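Local coordinates for pancreatic lipase related protein 2 (Equus caballus, PDB 1W52), which probably hydrolyses the acyl ester bonds of galactolipids and triacylglycerols, as a calcium-binding pancreatic lipase-related enzyme of the alpha/beta-hydrolase superfamily, at the calcium ion site. Numbering follows the deposited sequence.

The calcium ion site. Residues 161, 165, 189-194, 196-197. With CA (calcium ion), chain B.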
loop_
_atom_site.group_PDB
_atom_site.type_symbol
_atom_site.label_atom_id
_atom_site.label_comp_id
_atom_site.label_asym_id
_atom_site.label_seq_id
_atom_site.Cartn_x
_atom_site.Cartn_y
_atom_site.Cartn_z
ATOM N N GLY A 161 -6.196 -14.529 -4.016
ATOM C CA GLY A 161 -5.760 -14.958 -5.332
ATOM C C GLY A 161 -6.224 -16.384 -5.597
ATOM O O GLY A 161 -6.194 -16.842 -6.756
ATOM N N ARG A 165 -8.713 -17.583 -8.686
ATOM C CA ARG A 165 -8.356 -18.616 -9.624
ATOM C C ARG A 165 -9.443 -19.703 -9.727
ATOM O O ARG A 165 -9.683 -20.272 -10.802
ATOM C CB ARG A 165 -7.067 -19.237 -9.167
ATOM C CG ARG A 165 -6.567 -20.396 -9.998
ATOM C CD ARG A 165 -5.546 -21.265 -9.246
ATOM N NE ARG A 165 -6.207 -21.926 -8.126
ATOM C CZ ARG A 165 -6.601 -23.190 -8.135
ATOM N NH1 ARG A 165 -6.363 -23.955 -9.201
ATOM N NH2 ARG A 165 -7.226 -23.707 -7.076
ATOM N N GLU A 189 1.827 -20.406 -10.008
ATOM C CA GLU A 189 0.870 -19.354 -9.860
ATOM C C GLU A 189 -0.362 -20.028 -9.322
ATOM O O GLU A 189 -1.242 -19.399 -8.773
ATOM C CB GLU A 189 0.646 -18.667 -11.203
ATOM C CG GLU A 189 1.939 -18.229 -11.916
ATOM C CD GLU A 189 1.684 -17.570 -13.271
ATOM O OE1 GLU A 189 1.258 -18.275 -14.198
ATOM O OE2 GLU A 189 1.901 -16.355 -13.447
ATOM N N GLU A 190 -0.407 -21.336 -9.434
ATOM C CA GLU A 190 -1.532 -22.088 -8.923
ATOM C C GLU A 190 -1.713 -21.868 -7.408
ATOM O O GLU A 190 -2.835 -21.941 -6.867
ATOM C CB GLU A 190 -1.379 -23.586 -9.298
ATOM C CG GLU A 190 -2.411 -24.492 -8.636
ATOM C CD GLU A 190 -2.663 -25.828 -9.348
ATOM O OE1 GLU A 190 -1.735 -26.361 -9.991
ATOM O OE2 GLU A 190 -3.794 -26.372 -9.237
ATOM N N VAL A 191 -0.604 -21.575 -6.726
ATOM C CA VAL A 191 -0.554 -21.576 -5.231
ATOM C C VAL A 191 -0.460 -20.195 -4.649
ATOM O O VAL A 191 -0.798 -19.981 -3.502
ATOM C CB VAL A 191 0.648 -22.415 -4.666
ATOM C CG1 VAL A 191 0.525 -23.863 -5.119
ATOM C CG2 VAL A 191 1.968 -21.847 -5.125
ATOM N N ARG A 192 -0.001 -19.274 -5.465
ATOM C CA ARG A 192 0.162 -17.946 -5.038
ATOM C C ARG A 192 -0.928 -17.027 -5.628
ATOM O O ARG A 192 -2.129 -17.375 -5.632
ATOM C CB ARG A 192 1.608 -17.504 -5.319
ATOM C CG ARG A 192 2.050 -17.422 -6.762
ATOM C CD ARG A 192 3.441 -17.021 -6.844
ATOM N NE ARG A 192 4.001 -16.777 -8.167
ATOM C CZ ARG A 192 3.615 -15.824 -9.019
ATOM N NH1 ARG A 192 2.575 -15.041 -8.768
ATOM N NH2 ARG A 192 4.253 -15.668 -10.169
ATOM N N LEU A 193 -0.504 -15.816 -5.973
ATOM C CA LEU A 193 -1.345 -14.738 -6.407
ATOM C C LEU A 193 -0.578 -14.087 -7.557
ATOM O O LEU A 193 0.624 -13.742 -7.430
ATOM C CB LEU A 193 -1.589 -13.735 -5.268
ATOM C CG LEU A 193 -1.901 -12.293 -5.779
ATOM C CD1 LEU A 193 -3.143 -12.289 -6.630
ATOM C CD2 LEU A 193 -2.038 -11.171 -4.717
ATOM N N ASP A 194 -1.268 -13.911 -8.674
ATOM C CA ASP A 194 -0.637 -13.378 -9.858
ATOM C C ASP A 194 -1.731 -12.723 -10.612
ATOM O O ASP A 194 -2.895 -12.990 -10.299
ATOM C CB ASP A 194 0.019 -14.515 -10.671
ATOM C CG ASP A 194 -0.998 -15.420 -11.400
ATOM O OD1 ASP A 194 -1.618 -16.315 -10.733
ATOM O OD2 ASP A 194 -1.167 -15.304 -12.661
ATOM N N SER A 196 -3.395 -13.189 -13.142
ATOM C CA SER A 196 -4.404 -14.027 -13.744
ATOM C C SER A 196 -5.541 -14.362 -12.783
ATOM O O SER A 196 -6.488 -15.021 -13.203
ATOM C CB SER A 196 -3.765 -15.339 -14.270
ATOM O OG SER A 196 -3.663 -16.359 -13.262
ATOM N N ASP A 197 -5.473 -13.980 -11.516
ATOM C CA ASP A 197 -6.497 -14.480 -10.613
ATOM C C ASP A 197 -7.695 -13.539 -10.618
ATOM O O ASP A 197 -8.762 -13.862 -10.088
ATOM C CB ASP A 197 -5.941 -14.702 -9.186
ATOM C CG ASP A 197 -4.756 -15.695 -9.143
ATOM O OD1 ASP A 197 -4.801 -16.810 -9.744
ATOM O OD2 ASP A 197 -3.725 -15.443 -8.503
HETATM CA CA CA B . -2.628 -17.634 -8.893
#
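In the calcium site of the pancreatic lipase family, the loop from Glu189 runs into the 3-10 helix 195-197 and wraps one ion, a worked example of a cation pinning a loop, which it probably stabilises here, since backbone carbonyl and carboxylate oxygens of this segment bind it and no catalytic residue is among its ligands. Glu189 contributes its backbone carbonyl, with O 2.2 Å from the CA ion, while its carboxylate points away on an extended side chain. Nearly opposite stands Asp197, whose carboxylate grips the ion with both oxygens; OD1 lies 2.5 Å from CA, and the two oxygens subtend 51° there. Asp194 binds through one branch, OD1, at the same distance from CA, roughly at right angles to the line joining the other two. The Arg192 carbonyl O, 3.3 Å from CA, is at most an additional contact of a loosely modelled shell, and waters may complete it.

The second shell fixes the carboxylates. In Asp194, CG occupies the crowded position between backbone N and carbonyl carbon (chi1 73°), and the non-ligating OD2 accepts two bonds from Ser196: OG reaches its syn lone pair at 2.8 Å, whereas the backbone N approaches from above the carboxylate plane. Asp197, its CG anti to the carbonyl carbon (chi1 -58°), has OD2 shared between the metal and the backbone N of Asp194, 2.9 Å away. Further out, Arg192 NH1 donates to Leu193 O at 2.7 Å, a bent bond, and Glu189 CG lies against one guanidinium face near its rim. Arg165, on helix 155-166, reaches the loop through a long salt bridge, NH1 to Glu190 OE2 at 3.5 Å. The centre of the site lies about 12 Å from the nucleophile Ser154.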